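Local coordinates for putative ABC transporter amino acid-binding protein (Sinorhizobium meliloti, PDB 2Q88) that binds the compatible solutes ectoine and hydroxyectoine, probably handing them to an ABC transporter for uptake in osmoprotection, at residues Pro23-Ala27 / Thr77-Phe81; Ser35-Val41 / Ile234-Phe240; Tyr92-Ile96 / Phe218-Leu222; Asp99-Leu105 / Val169-Leu175. All blocks are in the same frame, centred on the assembly; numbering follows the deposited sequence.

Contact 1. Residues Pro23-Ala27 / Thr77-Phe81; sequences PPFTA and TAGLF. With 4CS ((4S)-2-methyl-1,4,5,6-tetrahydropyrimidine-4-carboxylic acid), chain F.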
loop_
_atom_site.group_PDB
_atom_site.type_symbol
_atom_site.label_atom_id
_atom_site.label_comp_id
_atom_site.label_asym_id
_atom_site.label_seq_id
_atom_site.Cartn_x
_atom_site.Cartn_y
_atom_site.Cartn_z
ATOM N N PRO A 23 5.952 -4.402 -5.432
ATOM C CA PRO A 23 6.232 -3.415 -6.475
ATOM C C PRO A 23 4.950 -2.978 -7.201
ATOM O O PRO A 23 4.085 -3.827 -7.439
ATOM C CB PRO A 23 7.174 -4.161 -7.443
ATOM C CG PRO A 23 7.754 -5.313 -6.665
ATOM C CD PRO A 23 6.736 -5.644 -5.592
ATOM N N PRO A 24 4.832 -1.711 -7.611
ATOM C CA PRO A 24 5.845 -0.661 -7.439
ATOM C C PRO A 24 5.728 0.213 -6.181
ATOM O O PRO A 24 6.379 1.266 -6.117
ATOM C CB PRO A 24 5.593 0.223 -8.659
ATOM C CG PRO A 24 4.095 0.174 -8.825
ATOM C CD PRO A 24 3.699 -1.239 -8.425
ATOM N N PHE A 25 4.928 -0.203 -5.203
ATOM C CA PHE A 25 4.836 0.511 -3.930
ATOM C C PHE A 25 6.119 0.363 -3.104
ATOM O O PHE A 25 6.636 1.351 -2.585
ATOM C CB PHE A 25 3.642 0.021 -3.120
ATOM C CG PHE A 25 2.311 0.325 -3.756
ATOM C CD1 PHE A 25 1.777 -0.519 -4.718
ATOM C CD2 PHE A 25 1.582 1.450 -3.372
ATOM C CE1 PHE A 25 0.525 -0.245 -5.308
ATOM C CE2 PHE A 25 0.332 1.728 -3.945
ATOM C CZ PHE A 25 -0.192 0.878 -4.913
ATOM N N THR A 26 6.611 -0.872 -2.986
ATOM C CA THR A 26 7.835 -1.186 -2.226
ATOM C C THR A 26 8.524 -2.325 -2.942
ATOM O O THR A 26 7.868 -3.162 -3.562
ATOM C CB THR A 26 7.529 -1.652 -0.781
ATOM O OG1 THR A 26 6.620 -2.754 -0.822
ATOM C CG2 THR A 26 6.785 -0.576 0.037
ATOM N N ALA A 27 9.847 -2.375 -2.857
ATOM C CA ALA A 27 10.609 -3.434 -3.508
ATOM C C ALA A 27 11.925 -3.565 -2.766
ATOM O O ALA A 27 12.385 -2.600 -2.172
ATOM C CB ALA A 27 10.869 -3.091 -4.968
ATOM N N THR A 77 5.676 2.983 5.520
ATOM C CA THR A 77 5.808 3.598 4.204
ATOM C C THR A 77 5.661 2.492 3.176
ATOM O O THR A 77 6.642 2.011 2.613
ATOM C CB THR A 77 7.174 4.290 4.063
ATOM O OG1 THR A 77 8.197 3.327 4.289
ATOM C CG2 THR A 77 7.396 5.310 5.181
ATOM N N ALA A 78 4.417 2.095 2.930
ATOM C CA ALA A 78 4.150 0.813 2.296
ATOM C C ALA A 78 2.979 0.828 1.321
ATOM O O ALA A 78 2.602 -0.219 0.800
ATOM C CB ALA A 78 3.925 -0.253 3.375
ATOM N N GLY A 79 2.409 2.003 1.070
ATOM C CA GLY A 79 1.164 2.078 0.319
ATOM C C GLY A 79 0.003 1.646 1.201
ATOM O O GLY A 79 -0.959 1.037 0.720
ATOM N N LEU A 80 0.100 1.948 2.493
ATOM C CA LEU A 80 -0.976 1.638 3.449
ATOM C C LEU A 80 -2.086 2.679 3.321
ATOM O O LEU A 80 -2.024 3.767 3.915
ATOM C CB LEU A 80 -0.442 1.541 4.887
ATOM C CG LEU A 80 -1.420 0.977 5.931
ATOM C CD1 LEU A 80 -1.571 -0.541 5.823
ATOM C CD2 LEU A 80 -0.991 1.376 7.327
ATOM N N PHE A 81 -3.090 2.346 2.517
ATOM C CA PHE A 81 -4.107 3.294 2.097
ATOM C C PHE A 81 -4.884 3.881 3.274
ATOM O O PHE A 81 -5.187 3.170 4.239
ATOM C CB PHE A 81 -5.096 2.633 1.131
ATOM C CG PHE A 81 -4.485 2.151 -0.165
ATOM C CD1 PHE A 81 -3.652 2.978 -0.925
ATOM C CD2 PHE A 81 -4.829 0.891 -0.677
ATOM C CE1 PHE A 81 -3.120 2.528 -2.148
ATOM C CE2 PHE A 81 -4.293 0.438 -1.900
ATOM C CZ PHE A 81 -3.446 1.263 -2.624
HETATM O O 4CS F . -4.342 -2.397 2.580
HETATM C C 4CS F . -3.651 -1.702 1.835
HETATM O OXT 4CS F . -3.315 -0.564 2.186
HETATM C CA 4CS F . -3.236 -2.230 0.468
HETATM C CB 4CS F . -2.860 -3.699 0.484
HETATM C CAD 4CS F . -2.503 -4.155 -0.934
HETATM N NAG 4CS F . -1.425 -3.287 -1.476
HETATM C CAI 4CS F . -1.272 -1.960 -1.047
HETATM C CAA 4CS F . -0.139 -1.085 -1.610
HETATM N N 4CS F . -2.127 -1.423 -0.075
HETATM O O HOH W 1 3.990 -2.385 0.068
#
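The hydroxyl OG1 of T26 has two polar partners: the backbone N of E22 and a water 2.8 Å away. The water oxygen donates to A78 O at 2.7 Å, and so forms a polar bridge from 23-27 to 77-81. The methyl CG2 of the same threonine packs at 3.7 Å against A78 CA. Beyond it lies F25, whose CG stands anti to the carbonyl carbon (chi1 -65°), bringing the ring beside G79, with CD2 3.8 Å from G79 CA. One face of this ring carries the methyl CAA of the bound ectoine, 3.4 Å above the plane and over the ring centre. F81 comes in at about a right angle, its CE1 4.0 Å from F25 CE2 and the planes 79° apart. The loop 77-81 meets part of the polar side of the ligand. F81 N donates to the carboxylate oxygen OXT over 2.9 Å with an angle of 161°, and G79 O lies 2.8 Å from the ligand atom N. R86 NH2, E22 OE2 and T134 N also hydrogen-bond to the ligand. Backbone and charged side-chain groups thus together meet the polar atoms of the zwitterionic solute, while an aromatic face takes its methyl group.

Contact 2. Residues Ser35-Val41 / Ile234-Phe240; sequences SGAAPDV and IIEPYGF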
loop_
_atom_site.group_PDB
_atom_site.type_symbol
_atom_site.label_atom_id
_atom_site.label_comp_id
_atom_site.label_asym_id
_atom_site.label_seq_id
_atom_site.Cartn_x
_atom_site.Cartn_y
_atom_site.Cartn_z
ATOM N N SER A 35 13.632 0.006 -2.344
ATOM C CA SER A 35 13.155 1.025 -3.255
ATOM C C SER A 35 11.648 0.839 -3.438
ATOM O O SER A 35 10.973 0.317 -2.546
ATOM C CB SER A 35 13.882 0.930 -4.599
ATOM O OG SER A 35 13.666 -0.333 -5.184
ATOM N N GLY A 36 11.132 1.251 -4.588
ATOM C CA GLY A 36 9.695 1.411 -4.762
ATOM C C GLY A 36 9.344 2.838 -4.400
ATOM O O GLY A 36 10.149 3.546 -3.787
ATOM N N ALA A 37 8.150 3.268 -4.796
ATOM C CA ALA A 37 7.738 4.657 -4.683
ATOM C C ALA A 37 7.618 5.161 -3.254
ATOM O O ALA A 37 8.001 6.291 -2.958
ATOM C CB ALA A 37 6.437 4.888 -5.443
ATOM N N ALA A 38 7.094 4.327 -2.364
ATOM C CA ALA A 38 6.864 4.768 -0.996
ATOM C C ALA A 38 8.179 4.946 -0.208
ATOM O O ALA A 38 8.381 6.017 0.376
ATOM C CB ALA A 38 5.875 3.849 -0.283
ATOM N N PRO A 39 9.073 3.948 -0.212
ATOM C CA PRO A 39 10.401 4.118 0.393
ATOM C C PRO A 39 11.276 5.178 -0.289
ATOM O O PRO A 39 12.087 5.807 0.386
ATOM C CB PRO A 39 11.031 2.737 0.244
ATOM C CG PRO A 39 9.849 1.814 0.127
ATOM C CD PRO A 39 8.905 2.582 -0.748
ATOM N N ASP A 40 11.123 5.385 -1.596
ATOM C CA ASP A 40 11.921 6.415 -2.282
ATOM C C ASP A 40 11.535 7.822 -1.814
ATOM O O ASP A 40 12.398 8.660 -1.550
ATOM C CB ASP A 40 11.802 6.319 -3.807
ATOM C CG ASP A 40 12.765 5.297 -4.433
ATOM O OD1 ASP A 40 13.444 4.519 -3.723
ATOM O OD2 ASP A 40 12.899 5.192 -5.669
ATOM N N VAL A 41 10.237 8.085 -1.723
ATOM C CA VAL A 41 9.738 9.355 -1.202
ATOM C C VAL A 41 10.169 9.548 0.263
ATOM O O VAL A 41 10.645 10.626 0.646
ATOM C CB VAL A 41 8.201 9.450 -1.350
ATOM C CG1 VAL A 41 7.622 10.592 -0.504
ATOM C CG2 VAL A 41 7.828 9.647 -2.800
ATOM N N ILE A 234 9.771 11.684 -8.563
ATOM C CA ILE A 234 10.048 10.466 -7.804
ATOM C C ILE A 234 9.014 9.367 -8.090
ATOM O O ILE A 234 9.385 8.229 -8.401
ATOM C CB ILE A 234 10.148 10.760 -6.283
ATOM C CG1 ILE A 234 11.421 11.564 -5.975
ATOM C CG2 ILE A 234 10.129 9.459 -5.484
ATOM C CD1 ILE A 234 11.421 12.201 -4.579
ATOM N N ILE A 235 7.732 9.700 -7.988
ATOM C CA ILE A 235 6.681 8.664 -8.050
ATOM C C ILE A 235 6.195 8.298 -9.455
ATOM O O ILE A 235 5.794 7.155 -9.700
ATOM C CB ILE A 235 5.473 9.014 -7.132
ATOM C CG1 ILE A 235 4.633 10.161 -7.723
ATOM C CG2 ILE A 235 5.944 9.319 -5.716
ATOM C CD1 ILE A 235 3.275 10.340 -7.035
ATOM N N GLU A 236 6.226 9.250 -10.377
ATOM C CA GLU A 236 5.679 8.995 -11.712
ATOM C C GLU A 236 6.423 7.937 -12.570
ATOM O O GLU A 236 5.766 7.203 -13.303
ATOM C CB GLU A 236 5.367 10.299 -12.463
ATOM C CG GLU A 236 4.378 11.177 -11.693
ATOM C CD GLU A 236 3.579 12.125 -12.566
ATOM O OE1 GLU A 236 4.154 12.708 -13.511
ATOM O OE2 GLU A 236 2.359 12.281 -12.303
ATOM N N PRO A 237 7.749 7.806 -12.461
ATOM C CA PRO A 237 8.447 6.659 -13.064
ATOM C C PRO A 237 7.944 5.286 -12.594
ATOM O O PRO A 237 8.167 4.286 -13.279
ATOM C CB PRO A 237 9.889 6.861 -12.603
ATOM C CG PRO A 237 10.016 8.320 -12.507
ATOM C CD PRO A 237 8.718 8.723 -11.828
ATOM N N TYR A 238 7.294 5.235 -11.428
ATOM C CA TYR A 238 6.696 3.993 -10.929
ATOM C C TYR A 238 5.256 3.778 -11.411
ATOM O O TYR A 238 4.671 2.705 -11.193
ATOM C CB TYR A 238 6.717 3.977 -9.401
ATOM C CG TYR A 238 8.082 3.763 -8.793
ATOM C CD1 TYR A 238 8.680 2.507 -8.816
ATOM C CD2 TYR A 238 8.769 4.810 -8.179
ATOM C CE1 TYR A 238 9.925 2.291 -8.250
ATOM C CE2 TYR A 238 10.025 4.601 -7.596
ATOM C CZ TYR A 238 10.593 3.337 -7.645
ATOM O OH TYR A 238 11.832 3.089 -7.076
ATOM N N GLY A 239 4.677 4.797 -12.039
ATOM C CA GLY A 239 3.342 4.675 -12.644
ATOM C C GLY A 239 2.255 5.446 -11.927
ATOM O O GLY A 239 1.095 5.454 -12.363
ATOM N N PHE A 240 2.628 6.117 -10.840
ATOM C CA PHE A 240 1.675 6.877 -10.036
ATOM C C PHE A 240 1.367 8.251 -10.629
ATOM O O PHE A 240 2.139 8.783 -11.421
ATOM C CB PHE A 240 2.188 6.999 -8.602
ATOM C CG PHE A 240 2.224 5.695 -7.874
ATOM C CD1 PHE A 240 3.395 4.946 -7.829
ATOM C CD2 PHE A 240 1.081 5.206 -7.240
ATOM C CE1 PHE A 240 3.434 3.724 -7.156
ATOM C CE2 PHE A 240 1.105 3.998 -6.569
ATOM C CZ PHE A 240 2.280 3.252 -6.527
#
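The ring of Y238 lies flat against the turn that starts helix 37-48: over one face A37 N sits 3.6 Å above the plane near the centre, while G36 C is displaced toward the rim. D40 OD2 is at the edge, in the ring plane. F240 has I235 O, from its own segment, in plane at its edge, and its CE1 meets A37 CB obliquely at 3.6 Å. A37 CB also touches Y238 CD2, so this one methyl sits against both aromatics. G36 is the N-cap residue of the helix, and the contact joins that helix start to the chain leaving helix 230-235, both in the same lobe of the type 2 periplasmic-binding-protein fold. Y238 OH donates to D40 OD2 at 2.7 Å, reaching the carboxylate from above its plane, 54° out of it. The same hydroxyl accepts a longer, bent bond from G36 N (3.2 Å, 136°), so two polar groups fix its position at the helix start. Further along the helix the contact is apolar. V41 CG2 lies 3.5 Å from I234 CG2 and equally near I235 CG2, the latter pair tighter than ordinary van der Waals contact. D40 CB meets I234 CG2 at 3.9 Å.

Contact 3. Residues Tyr92-Ile96 / Phe218-Leu222; sequences YSQPI and FDVEL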
loop_
_atom_site.group_PDB
_atom_site.type_symbol
_atom_site.label_atom_id
_atom_site.label_comp_id
_atom_site.label_asym_id
_atom_site.label_seq_id
_atom_site.Cartn_x
_atom_site.Cartn_y
_atom_site.Cartn_z
ATOM N N TYR A 92 -1.289 10.125 9.943
ATOM C CA TYR A 92 -0.927 10.077 8.533
ATOM C C TYR A 92 -0.373 11.400 8.044
ATOM O O TYR A 92 -0.799 12.471 8.486
ATOM C CB TYR A 92 -2.164 9.762 7.689
ATOM C CG TYR A 92 -2.412 8.296 7.393
ATOM C CD1 TYR A 92 -1.554 7.572 6.569
ATOM C CD2 TYR A 92 -3.548 7.659 7.884
ATOM C CE1 TYR A 92 -1.801 6.225 6.273
ATOM C CE2 TYR A 92 -3.807 6.316 7.603
ATOM C CZ TYR A 92 -2.929 5.611 6.810
ATOM O OH TYR A 92 -3.192 4.293 6.529
ATOM N N SER A 93 0.567 11.319 7.109
ATOM C CA SER A 93 0.960 12.467 6.324
ATOM C C SER A 93 -0.150 12.789 5.333
ATOM O O SER A 93 -1.158 12.102 5.279
ATOM C CB SER A 93 2.219 12.137 5.522
ATOM O OG SER A 93 1.893 11.245 4.467
ATOM N N GLN A 94 0.057 13.830 4.533
ATOM C CA GLN A 94 -0.809 14.132 3.392
ATOM C C GLN A 94 -0.638 13.039 2.314
ATOM O O GLN A 94 0.298 12.247 2.412
ATOM C CB GLN A 94 -0.472 15.538 2.869
ATOM C CG GLN A 94 -0.943 16.670 3.819
ATOM C CD GLN A 94 -2.452 16.679 4.058
ATOM O OE1 GLN A 94 -3.242 16.378 3.157
ATOM N NE2 GLN A 94 -2.852 17.032 5.273
ATOM N N PRO A 95 -1.542 12.954 1.333
ATOM C CA PRO A 95 -1.534 11.849 0.374
ATOM C C PRO A 95 -0.289 11.788 -0.495
ATOM O O PRO A 95 0.294 12.817 -0.832
ATOM C CB PRO A 95 -2.766 12.105 -0.498
ATOM C CG PRO A 95 -3.582 13.111 0.218
ATOM C CD PRO A 95 -2.638 13.901 1.068
ATOM N N ILE A 96 0.108 10.567 -0.845
ATOM C CA ILE A 96 1.304 10.340 -1.652
ATOM C C ILE A 96 1.021 9.445 -2.852
ATOM O O ILE A 96 1.137 9.896 -4.000
ATOM C CB ILE A 96 2.457 9.743 -0.784
ATOM C CG1 ILE A 96 2.839 10.716 0.338
ATOM C CG2 ILE A 96 3.674 9.432 -1.668
ATOM C CD1 ILE A 96 3.825 10.180 1.378
ATOM N N PHE A 218 7.730 15.915 8.420
ATOM C CA PHE A 218 7.632 15.129 7.199
ATOM C C PHE A 218 6.714 15.849 6.199
ATOM O O PHE A 218 7.046 15.997 5.026
ATOM C CB PHE A 218 7.085 13.741 7.559
ATOM C CG PHE A 218 7.064 12.764 6.416
ATOM C CD1 PHE A 218 5.930 12.642 5.598
ATOM C CD2 PHE A 218 8.158 11.938 6.169
ATOM C CE1 PHE A 218 5.906 11.717 4.540
ATOM C CE2 PHE A 218 8.140 11.012 5.104
ATOM C CZ PHE A 218 7.007 10.904 4.301
ATOM N N ASP A 219 5.572 16.326 6.685
ATOM C CA ASP A 219 4.593 17.007 5.846
ATOM C C ASP A 219 5.100 18.318 5.257
ATOM O O ASP A 219 4.775 18.637 4.126
ATOM C CB ASP A 219 3.300 17.249 6.625
ATOM C CG ASP A 219 2.312 16.106 6.477
ATOM O OD1 ASP A 219 2.525 15.260 5.590
ATOM O OD2 ASP A 219 1.287 15.988 7.181
ATOM N N VAL A 220 5.907 19.063 6.013
ATOM C CA VAL A 220 6.477 20.314 5.510
ATOM C C VAL A 220 7.340 20.022 4.270
ATOM O O VAL A 220 7.233 20.706 3.251
ATOM C CB VAL A 220 7.257 21.083 6.621
ATOM C CG1 VAL A 220 8.150 22.160 6.035
ATOM C CG2 VAL A 220 6.281 21.717 7.620
ATOM N N GLU A 221 8.155 18.978 4.347
ATOM C CA GLU A 221 9.023 18.585 3.224
ATOM C C GLU A 221 8.244 18.006 2.043
ATOM O O GLU A 221 8.607 18.230 0.881
ATOM C CB GLU A 221 10.082 17.570 3.672
ATOM C CG GLU A 221 11.124 18.089 4.671
ATOM C CD GLU A 221 11.677 19.463 4.332
ATOM O OE1 GLU A 221 12.217 19.653 3.218
ATOM O OE2 GLU A 221 11.584 20.366 5.195
ATOM N N LEU A 222 7.214 17.223 2.339
ATOM C CA LEU A 222 6.351 16.644 1.295
ATOM C C LEU A 222 5.681 17.733 0.465
ATOM O O LEU A 222 5.598 17.623 -0.758
ATOM C CB LEU A 222 5.304 15.706 1.907
ATOM C CG LEU A 222 4.237 15.040 1.007
ATOM C CD1 LEU A 222 4.905 14.167 -0.066
ATOM C CD2 LEU A 222 3.274 14.180 1.840
#
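S93 enters the contact through its CB, which lies 3.1 Å from D219 OD1 and also meets F218 CD1 at 3.7 Å. In the type 2 periplasmic-binding-protein fold, the irregular stretch that holds this serine leads into strand 98-106, which runs on into the other lobe, and the contact sets it against one side of helix 212-228. The next atom of the side chain, OG, stands between the backbone N and the carbonyl carbon (chi1 72°), which turns it back along its own chain: it donates to Q94 O at 2.8 Å from a position slightly tilted from the carbonyl plane. Toward the helix the same OG passes F218 CE1 and L222 CD2 at longer range, and A205 N supplies a further, weak bond. F218, D219 and L222, spaced one turn apart or less, make that side of the helix. The polar tie is Q94 N to D219 OD1, 3.0 Å long with an N-H...O angle of 162°. OD1 takes the bond on its syn side, 22° out of the carboxylate plane. The second oxygen, OD2, has a long and weak ion pair with R250, whose backbone N also hydrogen-bonds to Q94 OE1. L222 fills the other end: CG is anti to the backbone N, and its CD2 reaches Q94 O at 3.6 Å and I96 CG1 at 3.8 Å. F231 of helix 230-235 also touches both I96 and L222. I96 CD1 finally meets F218 at the ring edge, close to the ring plane, 4.1 Å from CE1.

Contact 4. Residues Asp99-Leu105 / Val169-Leu175; sequences DAEAFAL and VYSLPVL. With 4CS ((4S)-2-methyl-1,4,5,6-tetrahydropyrimidine-4-carboxylic acid), chain F.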
loop_
_atom_site.group_PDB
_atom_site.type_symbol
_atom_site.label_atom_id
_atom_site.label_comp_id
_atom_site.label_asym_id
_atom_site.label_seq_id
_atom_site.Cartn_x
_atom_site.Cartn_y
_atom_site.Cartn_z
ATOM N N ASP A 99 -4.103 4.776 -5.991
ATOM C CA ASP A 99 -4.371 3.695 -6.941
ATOM C C ASP A 99 -5.757 3.092 -6.782
ATOM O O ASP A 99 -6.362 3.150 -5.705
ATOM C CB ASP A 99 -3.323 2.577 -6.836
ATOM C CG ASP A 99 -3.059 1.892 -8.184
ATOM O OD1 ASP A 99 -3.526 2.392 -9.232
ATOM O OD2 ASP A 99 -2.393 0.854 -8.306
ATOM N N ALA A 100 -6.236 2.509 -7.875
ATOM C CA ALA A 100 -7.468 1.740 -7.892
ATOM C C ALA A 100 -7.128 0.273 -7.598
ATOM O O ALA A 100 -5.954 -0.095 -7.547
ATOM C CB ALA A 100 -8.117 1.876 -9.247
ATOM N N GLU A 101 -8.156 -0.559 -7.423
ATOM C CA GLU A 101 -7.974 -1.981 -7.144
ATOM C C GLU A 101 -8.162 -2.784 -8.424
ATOM O O GLU A 101 -8.933 -2.386 -9.307
ATOM C CB GLU A 101 -8.971 -2.474 -6.076
ATOM C CG GLU A 101 -8.961 -1.699 -4.761
ATOM C CD GLU A 101 -7.837 -2.144 -3.837
ATOM O OE1 GLU A 101 -6.797 -2.619 -4.349
ATOM O OE2 GLU A 101 -7.995 -2.045 -2.603
ATOM N N ALA A 102 -7.458 -3.907 -8.520
ATOM C CA ALA A 102 -7.540 -4.780 -9.688
ATOM C C ALA A 102 -7.740 -6.248 -9.297
ATOM O O ALA A 102 -7.567 -6.612 -8.137
ATOM C CB ALA A 102 -6.300 -4.620 -10.569
ATOM N N PHE A 103 -8.129 -7.069 -10.277
ATOM C CA PHE A 103 -8.186 -8.526 -10.149
ATOM C C PHE A 103 -7.240 -9.165 -11.150
ATOM O O PHE A 103 -7.175 -8.728 -12.308
ATOM C CB PHE A 103 -9.564 -9.059 -10.535
ATOM C CG PHE A 103 -10.656 -8.789 -9.542
ATOM C CD1 PHE A 103 -10.389 -8.447 -8.229
ATOM C CD2 PHE A 103 -11.984 -8.962 -9.933
ATOM C CE1 PHE A 103 -11.454 -8.230 -7.312
ATOM C CE2 PHE A 103 -13.024 -8.758 -9.043
ATOM C CZ PHE A 103 -12.756 -8.383 -7.733
ATOM N N ALA A 104 -6.551 -10.214 -10.707
ATOM C CA ALA A 104 -5.885 -11.163 -11.590
ATOM C C ALA A 104 -6.796 -12.389 -11.639
ATOM O O ALA A 104 -7.186 -12.922 -10.601
ATOM C CB ALA A 104 -4.516 -11.527 -11.039
ATOM N N LEU A 105 -7.110 -12.820 -12.855
ATOM C CA LEU A 105 -8.180 -13.773 -13.138
ATOM C C LEU A 105 -7.689 -14.818 -14.140
ATOM O O LEU A 105 -6.685 -14.609 -14.823
ATOM C CB LEU A 105 -9.350 -12.992 -13.770
ATOM C CG LEU A 105 -10.704 -12.662 -13.116
ATOM C CD1 LEU A 105 -10.822 -13.013 -11.654
ATOM C CD2 LEU A 105 -11.083 -11.216 -13.351
ATOM N N VAL A 169 -9.506 -15.655 -8.053
ATOM C CA VAL A 169 -9.143 -14.270 -8.299
ATOM C C VAL A 169 -8.104 -13.866 -7.262
ATOM O O VAL A 169 -8.188 -14.278 -6.112
ATOM C CB VAL A 169 -10.390 -13.328 -8.247
ATOM C CG1 VAL A 169 -11.257 -13.604 -7.035
ATOM C CG2 VAL A 169 -9.988 -11.863 -8.247
ATOM N N TYR A 170 -7.133 -13.068 -7.675
ATOM C CA TYR A 170 -6.193 -12.471 -6.732
ATOM C C TYR A 170 -6.286 -10.958 -6.883
ATOM O O TYR A 170 -6.228 -10.433 -7.994
ATOM C CB TYR A 170 -4.784 -12.978 -7.010
ATOM C CG TYR A 170 -3.675 -12.378 -6.152
ATOM C CD1 TYR A 170 -3.775 -12.336 -4.768
ATOM C CD2 TYR A 170 -2.511 -11.884 -6.740
ATOM C CE1 TYR A 170 -2.741 -11.797 -3.982
ATOM C CE2 TYR A 170 -1.495 -11.345 -5.983
ATOM C CZ TYR A 170 -1.608 -11.303 -4.610
ATOM O OH TYR A 170 -0.572 -10.780 -3.865
ATOM N N SER A 171 -6.448 -10.260 -5.773
ATOM C CA SER A 171 -6.693 -8.829 -5.822
ATOM C C SER A 171 -5.579 -8.032 -5.142
ATOM O O SER A 171 -5.220 -8.322 -4.007
ATOM C CB SER A 171 -8.040 -8.503 -5.185
ATOM O OG SER A 171 -8.360 -7.137 -5.369
ATOM N N LEU A 172 -5.050 -7.054 -5.883
ATOM C CA LEU A 172 -4.071 -6.059 -5.420
ATOM C C LEU A 172 -4.398 -4.755 -6.146
ATOM O O LEU A 172 -5.249 -4.757 -7.047
ATOM C CB LEU A 172 -2.646 -6.484 -5.799
ATOM C CG LEU A 172 -1.950 -7.603 -5.017
ATOM C CD1 LEU A 172 -0.538 -7.760 -5.502
ATOM C CD2 LEU A 172 -1.974 -7.340 -3.529
ATOM N N PRO A 173 -3.752 -3.645 -5.779
ATOM C CA PRO A 173 -3.830 -2.423 -6.575
ATOM C C PRO A 173 -3.438 -2.640 -8.038
ATOM O O PRO A 173 -2.582 -3.470 -8.338
ATOM C CB PRO A 173 -2.834 -1.488 -5.869
ATOM C CG PRO A 173 -2.878 -1.933 -4.458
ATOM C CD PRO A 173 -2.919 -3.447 -4.570
ATOM N N VAL A 174 -4.114 -1.923 -8.938
ATOM C CA VAL A 174 -3.852 -1.963 -10.381
ATOM C C VAL A 174 -2.361 -2.002 -10.727
ATOM O O VAL A 174 -1.911 -2.880 -11.463
ATOM C CB VAL A 174 -4.528 -0.761 -11.086
ATOM C CG1 VAL A 174 -4.120 -0.670 -12.560
ATOM C CG2 VAL A 174 -6.045 -0.865 -10.944
ATOM N N LEU A 175 -1.596 -1.053 -10.205
ATOM C CA LEU A 175 -0.172 -1.007 -10.530
ATOM C C LEU A 175 0.599 -2.247 -10.075
ATOM O O LEU A 175 1.527 -2.674 -10.766
ATOM C CB LEU A 175 0.471 0.263 -9.988
ATOM C CG LEU A 175 0.091 1.551 -10.715
ATOM C CD1 LEU A 175 0.440 2.741 -9.833
ATOM C CD2 LEU A 175 0.819 1.678 -12.064
HETATM O O 4CS F . -4.342 -2.397 2.580
HETATM C C 4CS F . -3.651 -1.702 1.835
HETATM O OXT 4CS F . -3.315 -0.564 2.186
HETATM C CA 4CS F . -3.236 -2.230 0.468
HETATM C CB 4CS F . -2.860 -3.699 0.484
HETATM C CAD 4CS F . -2.503 -4.155 -0.934
HETATM N NAG 4CS F . -1.425 -3.287 -1.476
HETATM C CAI 4CS F . -1.272 -1.960 -1.047
HETATM C CAA 4CS F . -0.139 -1.085 -1.610
HETATM N N 4CS F . -2.127 -1.423 -0.075
#
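Strands 101-105 and 169-173 run antiparallel at 152°, their axes approaching to 4.5 Å, and A104 and Y170 form a regular hydrogen-bonded pair, with A104 N to Y170 O at 2.7 Å and the return bond in place. A102 N bonds to L172 O, and the return bond from L172 N is weak. S171 OG, anti to its own backbone N (chi1 -173°), also donates to A102 O over 2.9 Å, and Y116 OH is its other partner. S171 OG lies at the edge of the F103 ring as well. Over one face of that ring V169 CG2 forms a CH-pi contact, 3.7 Å from the centroid. The chain then enters helix 174-184, with P173 at the N-cap position. Here D99 OD2 accepts L175 N at 2.8 Å through its syn lone pair, nearly straight at 169°, and A100 O takes V174 N at 2.9 Å from above the carbonyl plane. P173 CD faces the ligand, 3.4 Å from its NAG. A carboxylate receiving an amide of the first helical turn is probably stabilised by the helix dipole; the two bonds tie that turn to 99-100, which probably helps position P173 beside ectoine.

Overall arrangement
Contacts 1 and 4 both touch ectoine and meet directly beside it, consistent with two lobes closed round the ligand: F25 CE1 reaches P173 CB at 3.6 Å and F81 CZ reaches P173 CG at 3.7 Å, although the contact centres are about 14 Å apart. Contact 2 backs contact 1, with centres about 9 Å apart and a probable hydrogen bond between P24 O and A37 N (3.0 Å). It also touches contact 4, where F240 CE2 packs on L175 CD1. Contact 3 lies farther out, about 26 Å centre to centre from contact 4; Y92 OH joins it to the pocket loop through L80 O at 2.9 Å, probably a hydrogen bond.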